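Local coordinates for protein lovastatin nonaketide synthase, polyketide synthase component (Aspergillus terreus, PDB 7CPX) that builds dihydromonacolin L, the polyketide precursor of lovastatin, from malonyl-CoA with S-adenosylmethionine and NADPH, working as a homodimeric multidomain synthase together with lovC, at residues S16-P21 and A247-V252; T105-V110 and P926-D931; W31-H36 and T363-T368. The protein carries 2 engineered substitutions. One frame throughout, in Å; residues are numbered along the deposited sequence.

Interaction 1: residues S16-P21 and A247-V252; sequences SGCRFP and AVCSVV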
ATOM      1  N   SER A  16      21.357 -40.936  18.685  1.00 86.34           N
ATOM      2  CA  SER A  16      20.324 -39.969  18.360  1.00 86.34           C
ATOM      3  C   SER A  16      20.815 -38.562  18.660  1.00 86.34           C
ATOM      4  O   SER A  16      21.664 -38.349  19.529  1.00 86.34           O
ATOM      5  CB  SER A  16      19.032 -40.251  19.135  1.00 86.34           C
ATOM      6  OG  SER A  16      19.263 -40.242  20.533  1.00 86.34           O
ATOM      7  N   GLY A  17      20.268 -37.615  17.921  1.00 84.99           N
ATOM      8  CA  GLY A  17      20.518 -36.205  18.170  1.00 84.99           C
ATOM      9  C   GLY A  17      19.209 -35.451  18.148  1.00 84.99           C
ATOM     10  O   GLY A  17      18.419 -35.583  17.214  1.00 84.99           O
ATOM     11  N   CYS A  18      18.987 -34.653  19.188  1.00 85.34           N
ATOM     12  CA  CYS A  18      17.674 -34.076  19.430  1.00 85.34           C
ATOM     13  C   CYS A  18      17.781 -32.580  19.666  1.00 85.34           C
ATOM     14  O   CYS A  18      18.645 -32.121  20.417  1.00 85.34           O
ATOM     15  CB  CYS A  18      17.006 -34.744  20.637  1.00 85.34           C
ATOM     16  SG  CYS A  18      16.517 -36.456  20.351  1.00 85.34           S
ATOM     17  N   ARG A  19      16.897 -31.830  19.016  1.00 82.69           N
ATOM     18  CA  ARG A  19      16.622 -30.432  19.324  1.00 82.69           C
ATOM     19  C   ARG A  19      15.129 -30.396  19.607  1.00 82.69           C
ATOM     20  O   ARG A  19      14.318 -30.257  18.689  1.00 82.69           O
ATOM     21  CB  ARG A  19      17.004 -29.505  18.187  1.00 82.69           C
ATOM     22  CG  ARG A  19      18.478 -29.501  17.857  1.00 82.69           C
ATOM     23  CD  ARG A  19      19.303 -28.898  18.972  1.00 82.69           C
ATOM     24  NE  ARG A  19      20.700 -28.772  18.581  1.00 82.69           N
ATOM     25  CZ  ARG A  19      21.185 -27.775  17.854  1.00 82.69           C
ATOM     26  NH1 ARG A  19      20.414 -26.785  17.436  1.00 82.69           N
ATOM     27  NH2 ARG A  19      22.473 -27.775  17.533  1.00 82.69           N
ATOM     28  N   PHE A  20      14.772 -30.564  20.875  1.00 80.58           N
ATOM     29  CA  PHE A  20      13.390 -30.655  21.297  1.00 80.58           C
ATOM     30  C   PHE A  20      13.058 -29.525  22.259  1.00 80.58           C
ATOM     31  O   PHE A  20      13.945 -28.997  22.938  1.00 80.58           O
ATOM     32  CB  PHE A  20      13.112 -32.001  21.973  1.00 80.58           C
ATOM     33  CG  PHE A  20      12.725 -33.086  21.017  1.00 80.58           C
ATOM     34  CD1 PHE A  20      13.657 -33.629  20.154  1.00 80.58           C
ATOM     35  CD2 PHE A  20      11.432 -33.568  20.986  1.00 80.58           C
ATOM     36  CE1 PHE A  20      13.307 -34.629  19.274  1.00 80.58           C
ATOM     37  CE2 PHE A  20      11.073 -34.567  20.108  1.00 80.58           C
ATOM     38  CZ  PHE A  20      12.011 -35.101  19.250  1.00 80.58           C
ATOM     39  N   PRO A  21      11.791 -29.134  22.345  1.00 80.07           N
ATOM     40  CA  PRO A  21      11.440 -27.974  23.164  1.00 80.07           C
ATOM     41  C   PRO A  21      11.671 -28.252  24.639  1.00 80.07           C
ATOM     42  O   PRO A  21      11.585 -29.390  25.106  1.00 80.07           O
ATOM     43  CB  PRO A  21       9.958 -27.758  22.850  1.00 80.07           C
ATOM     44  CG  PRO A  21       9.457 -29.110  22.499  1.00 80.07           C
ATOM     45  CD  PRO A  21      10.598 -29.837  21.844  1.00 80.07           C
ATOM     46  N   ALA A 247      10.526 -29.443  16.831  1.00 79.40           N
ATOM     47  CA  ALA A 247      11.450 -30.511  17.163  1.00 79.40           C
ATOM     48  C   ALA A 247      12.187 -30.946  15.908  1.00 79.40           C
ATOM     49  O   ALA A 247      11.598 -31.037  14.826  1.00 79.40           O
ATOM     50  CB  ALA A 247      10.725 -31.701  17.797  1.00 79.40           C
ATOM     51  N   VAL A 248      13.479 -31.205  16.068  1.00 79.15           N
ATOM     52  CA  VAL A 248      14.316 -31.769  15.018  1.00 79.15           C
ATOM     53  C   VAL A 248      15.022 -32.973  15.618  1.00 79.15           C
ATOM     54  O   VAL A 248      15.856 -32.826  16.520  1.00 79.15           O
ATOM     55  CB  VAL A 248      15.326 -30.756  14.469  1.00 79.15           C
ATOM     56  CG1 VAL A 248      16.137 -31.380  13.351  1.00 79.15           C
ATOM     57  CG2 VAL A 248      14.604 -29.514  13.982  1.00 79.15           C
ATOM     58  N   CYS A 249      14.701 -34.158  15.118  1.00 78.71           N
ATOM     59  CA  CYS A 249      15.253 -35.401  15.631  1.00 78.71           C
ATOM     60  C   CYS A 249      16.044 -36.093  14.537  1.00 78.71           C
ATOM     61  O   CYS A 249      15.710 -35.985  13.355  1.00 78.71           O
ATOM     62  CB  CYS A 249      14.147 -36.329  16.137  1.00 78.71           C
ATOM     63  SG  CYS A 249      14.749 -37.847  16.908  1.00 78.71           S
ATOM     64  N   SER A 250      17.102 -36.788  14.936  1.00 79.59           N
ATOM     65  CA  SER A 250      17.866 -37.631  14.034  1.00 79.59           C
ATOM     66  C   SER A 250      18.206 -38.912  14.769  1.00 79.59           C
ATOM     67  O   SER A 250      18.623 -38.872  15.928  1.00 79.59           O
ATOM     68  CB  SER A 250      19.143 -36.934  13.557  1.00 79.59           C
ATOM     69  OG  SER A 250      18.842 -35.713  12.907  1.00 79.59           O
ATOM     70  N   VAL A 251      18.020 -40.045  14.101  1.00 78.27           N
ATOM     71  CA  VAL A 251      18.230 -41.353  14.702  1.00 78.27           C
ATOM     72  C   VAL A 251      19.074 -42.180  13.746  1.00 78.27           C
ATOM     73  O   VAL A 251      18.681 -42.399  12.595  1.00 78.27           O
ATOM     74  CB  VAL A 251      16.894 -42.051  15.002  1.00 78.27           C
ATOM     75  CG1 VAL A 251      17.069 -43.547  15.068  1.00 78.27           C
ATOM     76  CG2 VAL A 251      16.311 -41.529  16.300  1.00 78.27           C
ATOM     77  N   VAL A 252      20.229 -42.636  14.216  1.00 81.77           N
ATOM     78  CA  VAL A 252      21.090 -43.494  13.413  1.00 81.77           C
ATOM     79  C   VAL A 252      20.579 -44.923  13.539  1.00 81.77           C
ATOM     80  O   VAL A 252      20.515 -45.475  14.642  1.00 81.77           O
ATOM     81  CB  VAL A 252      22.554 -43.386  13.860  1.00 81.77           C
ATOM     82  CG1 VAL A 252      23.457 -44.150  12.909  1.00 81.77           C
ATOM     83  CG2 VAL A 252      22.973 -41.929  13.940  1.00 81.77           C
TER
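The Phe20 ring lies with one face on Ala247 and its edge toward Cys249, at the end of an antiparallel strand pair in which 16-19 runs against 247-252 at 178°. Four backbone hydrogen bonds hold the pair: Gly17 and Ser250 exchange two, with N to O of 2.9 Å in each direction, and Arg19 and Val248 exchange two more. Cys18 and Cys249 form the non-hydrogen-bonded pair between them. The packing is densest at the Phe20 ring. There Ala247 CB sits over the middle of one face in a CH-pi contact, 3.7 Å from Phe20 CE2. Cys249 CB meets the ring edge instead, 3.7 Å from Phe20 CE1, and Cys249 SG also lies edge-on to the ring. On the same face of the sheet, Cys18 SG and Cys249 SG are 4.1 Å apart, too far for a disulfide. Toward Ser16 the contact thins out: Ser16 CB reaches Val251 CG2 at 4.1 Å, and Gly17 brings no side chain against Ser250. Even this sparser end is buried. Helices 27-35 and 369-386 cover the face with Cys18 and Cys249, and helix 97-113 covers the one with Arg19, Val248 and Ser250. Across the pair Arg19 offers little more than CB, 3.9 Å from Val248 O; its guanidinium leads away to salt bridges with Glu104 and Glu108 of helix 97-113, while Ser16 OG bonds Glu267 and Ser250 OG bonds Thr105 OG1. These are central strands of a mixed sheet in the ketosynthase, which has the thiolase fold. The chemistry divides by location: directional amide bonds set the register, apolar and sulfur contacts fill one face, and the buried polar ends find partners in neighbouring elements.

Interaction 2: residues T105-V110 and P926-D931; sequences TVYEAV and PAYPWD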
ATOM      1  N   THR A 105      21.537 -32.012  14.225  1.00 82.15           N
ATOM      2  CA  THR A 105      21.055 -33.193  14.931  1.00 82.15           C
ATOM      3  C   THR A 105      21.625 -34.473  14.346  1.00 82.15           C
ATOM      4  O   THR A 105      21.882 -35.424  15.086  1.00 82.15           O
ATOM      5  CB  THR A 105      19.530 -33.244  14.896  1.00 82.15           C
ATOM      6  OG1 THR A 105      19.074 -33.109  13.544  1.00 82.15           O
ATOM      7  CG2 THR A 105      18.947 -32.137  15.742  1.00 82.15           C
ATOM      8  N   VAL A 106      21.819 -34.529  13.030  1.00 80.57           N
ATOM      9  CA  VAL A 106      22.414 -35.712  12.426  1.00 80.57           C
ATOM     10  C   VAL A 106      23.862 -35.853  12.862  1.00 80.57           C
ATOM     11  O   VAL A 106      24.328 -36.958  13.154  1.00 80.57           O
ATOM     12  CB  VAL A 106      22.281 -35.661  10.895  1.00 80.57           C
ATOM     13  CG1 VAL A 106      23.152 -36.726  10.259  1.00 80.57           C
ATOM     14  CG2 VAL A 106      20.836 -35.868  10.494  1.00 80.57           C
ATOM     15  N   TYR A 107      24.601 -34.743  12.917  1.00 88.25           N
ATOM     16  CA  TYR A 107      25.962 -34.825  13.429  1.00 88.25           C
ATOM     17  C   TYR A 107      25.965 -35.251  14.890  1.00 88.25           C
ATOM     18  O   TYR A 107      26.814 -36.044  15.312  1.00 88.25           O
ATOM     19  CB  TYR A 107      26.691 -33.494  13.267  1.00 88.25           C
ATOM     20  CG  TYR A 107      28.137 -33.577  13.698  1.00 88.25           C
ATOM     21  CD1 TYR A 107      29.105 -34.083  12.844  1.00 88.25           C
ATOM     22  CD2 TYR A 107      28.530 -33.172  14.963  1.00 88.25           C
ATOM     23  CE1 TYR A 107      30.424 -34.173  13.235  1.00 88.25           C
ATOM     24  CE2 TYR A 107      29.848 -33.257  15.363  1.00 88.25           C
ATOM     25  CZ  TYR A 107      30.792 -33.759  14.495  1.00 88.25           C
ATOM     26  OH  TYR A 107      32.108 -33.845  14.888  1.00 88.25           O
ATOM     27  N   GLU A 108      25.020 -34.735  15.679  1.00 87.92           N
ATOM     28  CA  GLU A 108      24.929 -35.138  17.078  1.00 87.92           C
ATOM     29  C   GLU A 108      24.634 -36.626  17.203  1.00 87.92           C
ATOM     30  O   GLU A 108      25.196 -37.309  18.064  1.00 87.92           O
ATOM     31  CB  GLU A 108      23.854 -34.321  17.792  1.00 87.92           C
ATOM     32  CG  GLU A 108      24.219 -32.865  18.002  1.00 87.92           C
ATOM     33  CD  GLU A 108      23.071 -32.055  18.569  1.00 87.92           C
ATOM     34  OE1 GLU A 108      22.016 -32.649  18.875  1.00 87.92           O
ATOM     35  OE2 GLU A 108      23.223 -30.823  18.708  1.00 87.92           O
ATOM     36  N   ALA A 109      23.741 -37.143  16.359  1.00 86.45           N
ATOM     37  CA  ALA A 109      23.402 -38.560  16.404  1.00 86.45           C
ATOM     38  C   ALA A 109      24.582 -39.421  15.984  1.00 86.45           C
ATOM     39  O   ALA A 109      24.839 -40.470  16.585  1.00 86.45           O
ATOM     40  CB  ALA A 109      22.195 -38.839  15.508  1.00 86.45           C
ATOM     41  N   VAL A 110      25.309 -38.998  14.949  1.00 86.99           N
ATOM     42  CA  VAL A 110      26.504 -39.724  14.534  1.00 86.99           C
ATOM     43  C   VAL A 110      27.525 -39.733  15.661  1.00 86.99           C
ATOM     44  O   VAL A 110      28.154 -40.760  15.946  1.00 86.99           O
ATOM     45  CB  VAL A 110      27.078 -39.100  13.248  1.00 86.99           C
ATOM     46  CG1 VAL A 110      28.417 -39.717  12.894  1.00 86.99           C
ATOM     47  CG2 VAL A 110      26.109 -39.291  12.103  1.00 86.99           C
ATOM     48  N   PRO A 926      29.786 -34.613  25.868  1.00110.95           N
ATOM     49  CA  PRO A 926      29.044 -33.404  25.494  1.00110.95           C
ATOM     50  C   PRO A 926      28.885 -33.296  23.987  1.00110.95           C
ATOM     51  O   PRO A 926      29.775 -33.670  23.219  1.00110.95           O
ATOM     52  CB  PRO A 926      29.908 -32.270  26.056  1.00110.95           C
ATOM     53  CG  PRO A 926      31.279 -32.843  26.122  1.00110.95           C
ATOM     54  CD  PRO A 926      31.095 -34.292  26.460  1.00110.95           C
ATOM     55  N   ALA A 927      27.736 -32.777  23.568  1.00100.27           N
ATOM     56  CA  ALA A 927      27.493 -32.561  22.153  1.00100.27           C
ATOM     57  C   ALA A 927      28.418 -31.472  21.623  1.00100.27           C
ATOM     58  O   ALA A 927      28.999 -30.687  22.378  1.00100.27           O
ATOM     59  CB  ALA A 927      26.035 -32.180  21.911  1.00100.27           C
ATOM     60  N   TYR A 928      28.554 -31.434  20.307  1.00 96.08           N
ATOM     61  CA  TYR A 928      29.454 -30.471  19.693  1.00 96.08           C
ATOM     62  C   TYR A 928      28.980 -29.053  20.002  1.00 96.08           C
ATOM     63  O   TYR A 928      27.795 -28.746  19.811  1.00 96.08           O
ATOM     64  CB  TYR A 928      29.527 -30.688  18.184  1.00 96.08           C
ATOM     65  CG  TYR A 928      30.463 -29.732  17.483  1.00 96.08           C
ATOM     66  CD1 TYR A 928      31.804 -30.041  17.318  1.00 96.08           C
ATOM     67  CD2 TYR A 928      30.008 -28.520  16.988  1.00 96.08           C
ATOM     68  CE1 TYR A 928      32.663 -29.172  16.681  1.00 96.08           C
ATOM     69  CE2 TYR A 928      30.859 -27.645  16.350  1.00 96.08           C
ATOM     70  CZ  TYR A 928      32.186 -27.974  16.199  1.00 96.08           C
ATOM     71  OH  TYR A 928      33.036 -27.100  15.560  1.00 96.08           O
ATOM     72  N   PRO A 929      29.859 -28.169  20.478  1.00100.35           N
ATOM     73  CA  PRO A 929      29.440 -26.794  20.770  1.00100.35           C
ATOM     74  C   PRO A 929      29.309 -25.956  19.513  1.00100.35           C
ATOM     75  O   PRO A 929      30.249 -25.258  19.118  1.00100.35           O
ATOM     76  CB  PRO A 929      30.560 -26.280  21.677  1.00100.35           C
ATOM     77  CG  PRO A 929      31.756 -27.017  21.213  1.00100.35           C
ATOM     78  CD  PRO A 929      31.274 -28.386  20.814  1.00100.35           C
ATOM     79  N   TRP A 930      28.147 -26.028  18.874  1.00 90.20           N
ATOM     80  CA  TRP A 930      27.938 -25.311  17.626  1.00 90.20           C
ATOM     81  C   TRP A 930      28.195 -23.824  17.825  1.00 90.20           C
ATOM     82  O   TRP A 930      27.815 -23.240  18.842  1.00 90.20           O
ATOM     83  CB  TRP A 930      26.521 -25.554  17.119  1.00 90.20           C
ATOM     84  CG  TRP A 930      26.187 -27.007  17.053  1.00 90.20           C
ATOM     85  CD1 TRP A 930      25.440 -27.713  17.942  1.00 90.20           C
ATOM     86  CD2 TRP A 930      26.612 -27.940  16.056  1.00 90.20           C
ATOM     87  NE1 TRP A 930      25.359 -29.028  17.557  1.00 90.20           N
ATOM     88  CE2 TRP A 930      26.074 -29.193  16.400  1.00 90.20           C
ATOM     89  CE3 TRP A 930      27.391 -27.834  14.902  1.00 90.20           C
ATOM     90  CZ2 TRP A 930      26.289 -30.332  15.632  1.00 90.20           C
ATOM     91  CZ3 TRP A 930      27.603 -28.966  14.143  1.00 90.20           C
ATOM     92  CH2 TRP A 930      27.055 -30.197  14.509  1.00 90.20           C
ATOM     93  N   ASP A 931      28.856 -23.215  16.837  1.00 96.43           N
ATOM     94  CA  ASP A 931      29.352 -21.853  16.998  1.00 96.43           C
ATOM     95  C   ASP A 931      28.236 -20.901  17.411  1.00 96.43           C
ATOM     96  O   ASP A 931      28.358 -20.176  18.404  1.00 96.43           O
ATOM     97  CB  ASP A 931      30.003 -21.391  15.694  1.00 96.43           C
ATOM     98  CG  ASP A 931      30.619 -20.014  15.806  1.00 96.43           C
ATOM     99  OD1 ASP A 931      31.569 -19.849  16.598  1.00 96.43           O
ATOM    100  OD2 ASP A 931      30.156 -19.098  15.096  1.00 96.43           O
TER
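The aromatic cluster of Tyr107, Tyr928 and Trp930 joins helix 97-113 of the ketosynthase to the loop between helices 905-911 and 941-947. Tyr107, its CG anti to the backbone N (chi1 -176°), presents its edge to the face of Tyr928 in an offset edge-to-face pair with planes at 83°. Tyr107 CE2 meets Tyr928 CB at 3.8 Å. Trp930 CH2 comes obliquely against Tyr107, 3.4 Å from Tyr107 CD2 and also close to CB, while Tyr928 CD2 covers one indole face near its rim. At the next residue of the helix, the extended Glu108 side chain crosses to the pyrrole side. Trp930 NE1 donates to Glu108 OE2 at 3.0 Å, nearly in the indole plane and into the anti lone pair of that oxygen. OE2 also takes part in a salt bridge with Arg19 NE, so one carboxylate oxygen ties helix, strand and loop together. Ala927 CB touches Glu108 CG loosely, at 4.4 Å. Outside the pair, Phe84 adds a further ring and Tyr928 OH bonds Lys480 N. The arrangement is consistent with the post-acyltransferase linker that packs back on the ketosynthase in polyketide and fatty acid synthases.

Interaction 3: residues W31-H36 and T363-T368; sequences WELLQH and TVVGHT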
ATOM      1  N   TRP A  31      15.239 -37.207  27.304  1.00 86.00           N
ATOM      2  CA  TRP A  31      14.754 -38.267  28.179  1.00 86.00           C
ATOM      3  C   TRP A  31      14.405 -37.723  29.556  1.00 86.00           C
ATOM      4  O   TRP A  31      13.383 -38.102  30.141  1.00 86.00           O
ATOM      5  CB  TRP A  31      15.798 -39.375  28.299  1.00 86.00           C
ATOM      6  CG  TRP A  31      15.469 -40.369  29.364  1.00 86.00           C
ATOM      7  CD1 TRP A  31      16.265 -40.754  30.400  1.00 86.00           C
ATOM      8  CD2 TRP A  31      14.245 -41.097  29.508  1.00 86.00           C
ATOM      9  NE1 TRP A  31      15.618 -41.682  31.176  1.00 86.00           N
ATOM     10  CE2 TRP A  31      14.374 -41.910  30.650  1.00 86.00           C
ATOM     11  CE3 TRP A  31      13.054 -41.142  28.781  1.00 86.00           C
ATOM     12  CZ2 TRP A  31      13.358 -42.758  31.080  1.00 86.00           C
ATOM     13  CZ3 TRP A  31      12.047 -41.985  29.209  1.00 86.00           C
ATOM     14  CH2 TRP A  31      12.206 -42.780  30.348  1.00 86.00           C
ATOM     15  N   GLU A  32      15.246 -36.837  30.094  1.00 87.84           N
ATOM     16  CA  GLU A  32      14.945 -36.237  31.389  1.00 87.84           C
ATOM     17  C   GLU A  32      13.623 -35.485  31.340  1.00 87.84           C
ATOM     18  O   GLU A  32      12.810 -35.574  32.267  1.00 87.84           O
ATOM     19  CB  GLU A  32      16.076 -35.302  31.813  1.00 87.84           C
ATOM     20  CG  GLU A  32      17.380 -36.009  32.129  1.00 87.84           C
ATOM     21  CD  GLU A  32      18.512 -35.042  32.417  1.00 87.84           C
ATOM     22  OE1 GLU A  32      18.291 -33.818  32.310  1.00 87.84           O
ATOM     23  OE2 GLU A  32      19.622 -35.507  32.750  1.00 87.84           O
ATOM     24  N   LEU A  33      13.392 -34.740  30.259  1.00 84.17           N
ATOM     25  CA  LEU A  33      12.128 -34.032  30.100  1.00 84.17           C
ATOM     26  C   LEU A  33      10.961 -35.009  30.026  1.00 84.17           C
ATOM     27  O   LEU A  33       9.937 -34.822  30.692  1.00 84.17           O
ATOM     28  CB  LEU A  33      12.182 -33.162  28.844  1.00 84.17           C
ATOM     29  CG  LEU A  33      10.864 -32.553  28.362  1.00 84.17           C
ATOM     30  CD1 LEU A  33      10.245 -31.684  29.438  1.00 84.17           C
ATOM     31  CD2 LEU A  33      11.091 -31.753  27.092  1.00 84.17           C
ATOM     32  N   LEU A  34      11.103 -36.064  29.225  1.00 84.96           N
ATOM     33  CA  LEU A  34       9.992 -36.986  29.017  1.00 84.96           C
ATOM     34  C   LEU A  34       9.621 -37.710  30.304  1.00 84.96           C
ATOM     35  O   LEU A  34       8.436 -37.824  30.636  1.00 84.96           O
ATOM     36  CB  LEU A  34      10.341 -37.987  27.917  1.00 84.96           C
ATOM     37  CG  LEU A  34      10.439 -37.395  26.510  1.00 84.96           C
ATOM     38  CD1 LEU A  34      10.993 -38.415  25.535  1.00 84.96           C
ATOM     39  CD2 LEU A  34       9.085 -36.898  26.037  1.00 84.96           C
ATOM     40  N   GLN A  35      10.613 -38.206  31.045  1.00 87.38           N
ATOM     41  CA  GLN A  35      10.319 -38.895  32.296  1.00 87.38           C
ATOM     42  C   GLN A  35       9.983 -37.931  33.424  1.00 87.38           C
ATOM     43  O   GLN A  35       9.377 -38.347  34.418  1.00 87.38           O
ATOM     44  CB  GLN A  35      11.497 -39.782  32.707  1.00 87.38           C
ATOM     45  CG  GLN A  35      12.732 -39.027  33.159  1.00 87.38           C
ATOM     46  CD  GLN A  35      13.878 -39.956  33.499  1.00 87.38           C
ATOM     47  OE1 GLN A  35      13.698 -41.171  33.597  1.00 87.38           O
ATOM     48  NE2 GLN A  35      15.065 -39.393  33.679  1.00 87.38           N
ATOM     49  N   HIS A  36      10.362 -36.662  33.296  1.00 87.07           N
ATOM     50  CA  HIS A  36      10.050 -35.624  34.278  1.00 87.07           C
ATOM     51  C   HIS A  36       9.490 -34.419  33.535  1.00 87.07           C
ATOM     52  O   HIS A  36      10.141 -33.371  33.434  1.00 87.07           O
ATOM     53  CB  HIS A  36      11.288 -35.253  35.094  1.00 87.07           C
ATOM     54  CG  HIS A  36      11.848 -36.395  35.883  1.00 87.07           C
ATOM     55  ND1 HIS A  36      11.053 -37.380  36.427  1.00 87.07           N
ATOM     56  CD2 HIS A  36      13.122 -36.716  36.209  1.00 87.07           C
ATOM     57  CE1 HIS A  36      11.813 -38.255  37.061  1.00 87.07           C
ATOM     58  NE2 HIS A  36      13.072 -37.876  36.944  1.00 87.07           N
ATOM     59  N   THR A 363       2.317 -34.857  24.375  1.00 83.89           N
ATOM     60  CA  THR A 363       1.788 -34.188  25.556  1.00 83.89           C
ATOM     61  C   THR A 363       2.870 -33.391  26.269  1.00 83.89           C
ATOM     62  O   THR A 363       2.562 -32.440  26.996  1.00 83.89           O
ATOM     63  CB  THR A 363       1.179 -35.208  26.517  1.00 83.89           C
ATOM     64  OG1 THR A 363       2.189 -36.135  26.936  1.00 83.89           O
ATOM     65  CG2 THR A 363       0.048 -35.967  25.848  1.00 83.89           C
ATOM     66  N   VAL A 364       4.130 -33.762  26.077  1.00 82.92           N
ATOM     67  CA  VAL A 364       5.253 -33.136  26.765  1.00 82.92           C
ATOM     68  C   VAL A 364       6.004 -32.179  25.852  1.00 82.92           C
ATOM     69  O   VAL A 364       6.286 -31.043  26.230  1.00 82.92           O
ATOM     70  CB  VAL A 364       6.197 -34.219  27.333  1.00 82.92           C
ATOM     71  CG1 VAL A 364       7.351 -33.575  28.079  1.00 82.92           C
ATOM     72  CG2 VAL A 364       5.434 -35.169  28.238  1.00 82.92           C
ATOM     73  N   VAL A 365       6.348 -32.630  24.646  1.00 80.87           N
ATOM     74  CA  VAL A 365       7.088 -31.815  23.691  1.00 80.87           C
ATOM     75  C   VAL A 365       6.188 -31.281  22.583  1.00 80.87           C
ATOM     76  O   VAL A 365       6.672 -30.616  21.664  1.00 80.87           O
ATOM     77  CB  VAL A 365       8.269 -32.597  23.092  1.00 80.87           C
ATOM     78  CG1 VAL A 365       9.192 -33.087  24.191  1.00 80.87           C
ATOM     79  CG2 VAL A 365       7.769 -33.756  22.249  1.00 80.87           C
ATOM     80  N   GLY A 366       4.895 -31.565  22.641  1.00 80.30           N
ATOM     81  CA  GLY A 366       3.966 -31.057  21.660  1.00 80.30           C
ATOM     82  C   GLY A 366       3.902 -31.922  20.414  1.00 80.30           C
ATOM     83  O   GLY A 366       4.757 -32.768  20.153  1.00 80.30           O
ATOM     84  N   HIS A 367       2.857 -31.691  19.629  1.00 82.89           N
ATOM     85  CA  HIS A 367       2.700 -32.364  18.345  1.00 82.89           C
ATOM     86  C   HIS A 367       3.674 -31.739  17.358  1.00 82.89           C
ATOM     87  O   HIS A 367       3.413 -30.673  16.797  1.00 82.89           O
ATOM     88  CB  HIS A 367       1.265 -32.247  17.852  1.00 82.89           C
ATOM     89  CG  HIS A 367       1.016 -32.961  16.561  1.00 82.89           C
ATOM     90  ND1 HIS A 367       0.457 -34.219  16.502  1.00 82.89           N
ATOM     91  CD2 HIS A 367       1.266 -32.599  15.282  1.00 82.89           C
ATOM     92  CE1 HIS A 367       0.365 -34.598  15.241  1.00 82.89           C
ATOM     93  NE2 HIS A 367       0.850 -33.634  14.480  1.00 82.89           N
ATOM     94  N   THR A 368       4.807 -32.405  17.139  1.00 79.88           N
ATOM     95  CA  THR A 368       5.871 -31.881  16.293  1.00 79.88           C
ATOM     96  C   THR A 368       5.728 -32.332  14.843  1.00 79.88           C
ATOM     97  O   THR A 368       6.726 -32.435  14.123  1.00 79.88           O
ATOM     98  CB  THR A 368       7.234 -32.286  16.851  1.00 79.88           C
ATOM     99  OG1 THR A 368       7.358 -33.711  16.834  1.00 79.88           O
ATOM    100  CG2 THR A 368       7.396 -31.789  18.277  1.00 79.88           C
TER
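Leu33 and Val364 meet through their branches: Val364 CG1 fits against Leu33 CG at 3.7 Å and lies just as near Leu33 CD1. The two side chains slide past each other in opposite directions. The other methyl of the fork, Leu33 CD2, lies 3.7 Å from Val365 CG1, and the leucine thus straddles two consecutive valines. Leu34 adds its CD2, which is 4.1 Å from Val364 CB and 4.2 Å from Val365 CG1. In this first shell every touching atom is carbon. Two torsions bring the main partners together: Leu33 CG is anti to its backbone N (chi1 169°), and Val364 CG1 is likewise anti to its own (chi1 -179°).

One step outward, the leucines lie on the last turn of helix 27-35, where Gln35 N bonds Trp31 O and His36 N bonds Glu32 O. Trp31 stacks on His386 of helix 369-386, and Leu34 also touches Lys379 of that helix. The valines belong to the loop that enters the same helix. After them Gly366 takes backbone angles that call for glycine, and the chain then reaches His367, predicted to be a ketosynthase active-site residue. His367 touches Cys181 and meets the ring of His320, the other two residues of the predicted catalytic set. Backbone hydrogen bonds with Ala243 and Gly245 help to place it. The contact thus packs helix 27-35 against the loop that carries the predicted active-site residue His367, with His367 itself taking no part. Because no hydrogen bond crosses between the segments, helix and loop are matched by the fit of branched aliphatic groups alone, a buried apolar join without directional bonds.

From the N terminus the chain passes 16-21, 31-36 and 105-110, then meets them again in the same order: 247-252 closes interaction 1, 363-368 closes interaction 3, and 926-931 closes interaction 2 far later, in the loop after helix 905-911. Each pair of loops crosses; none nests. Interaction 1 lies in the central sheet between the other two, touching both. Arg19 and Ser250 lead toward helix 97-113 and interaction 2, while Phe20, Pro21 and Ala247 border Val365, Leu33 and Thr368 of interaction 3. Interactions 2 and 3 do not touch, their nearest atoms being about 12 Å apart. Together they connect the 926-931 loop, helix 97-113, the central sheet, helix 27-35 and the loop of the predicted active-site His367.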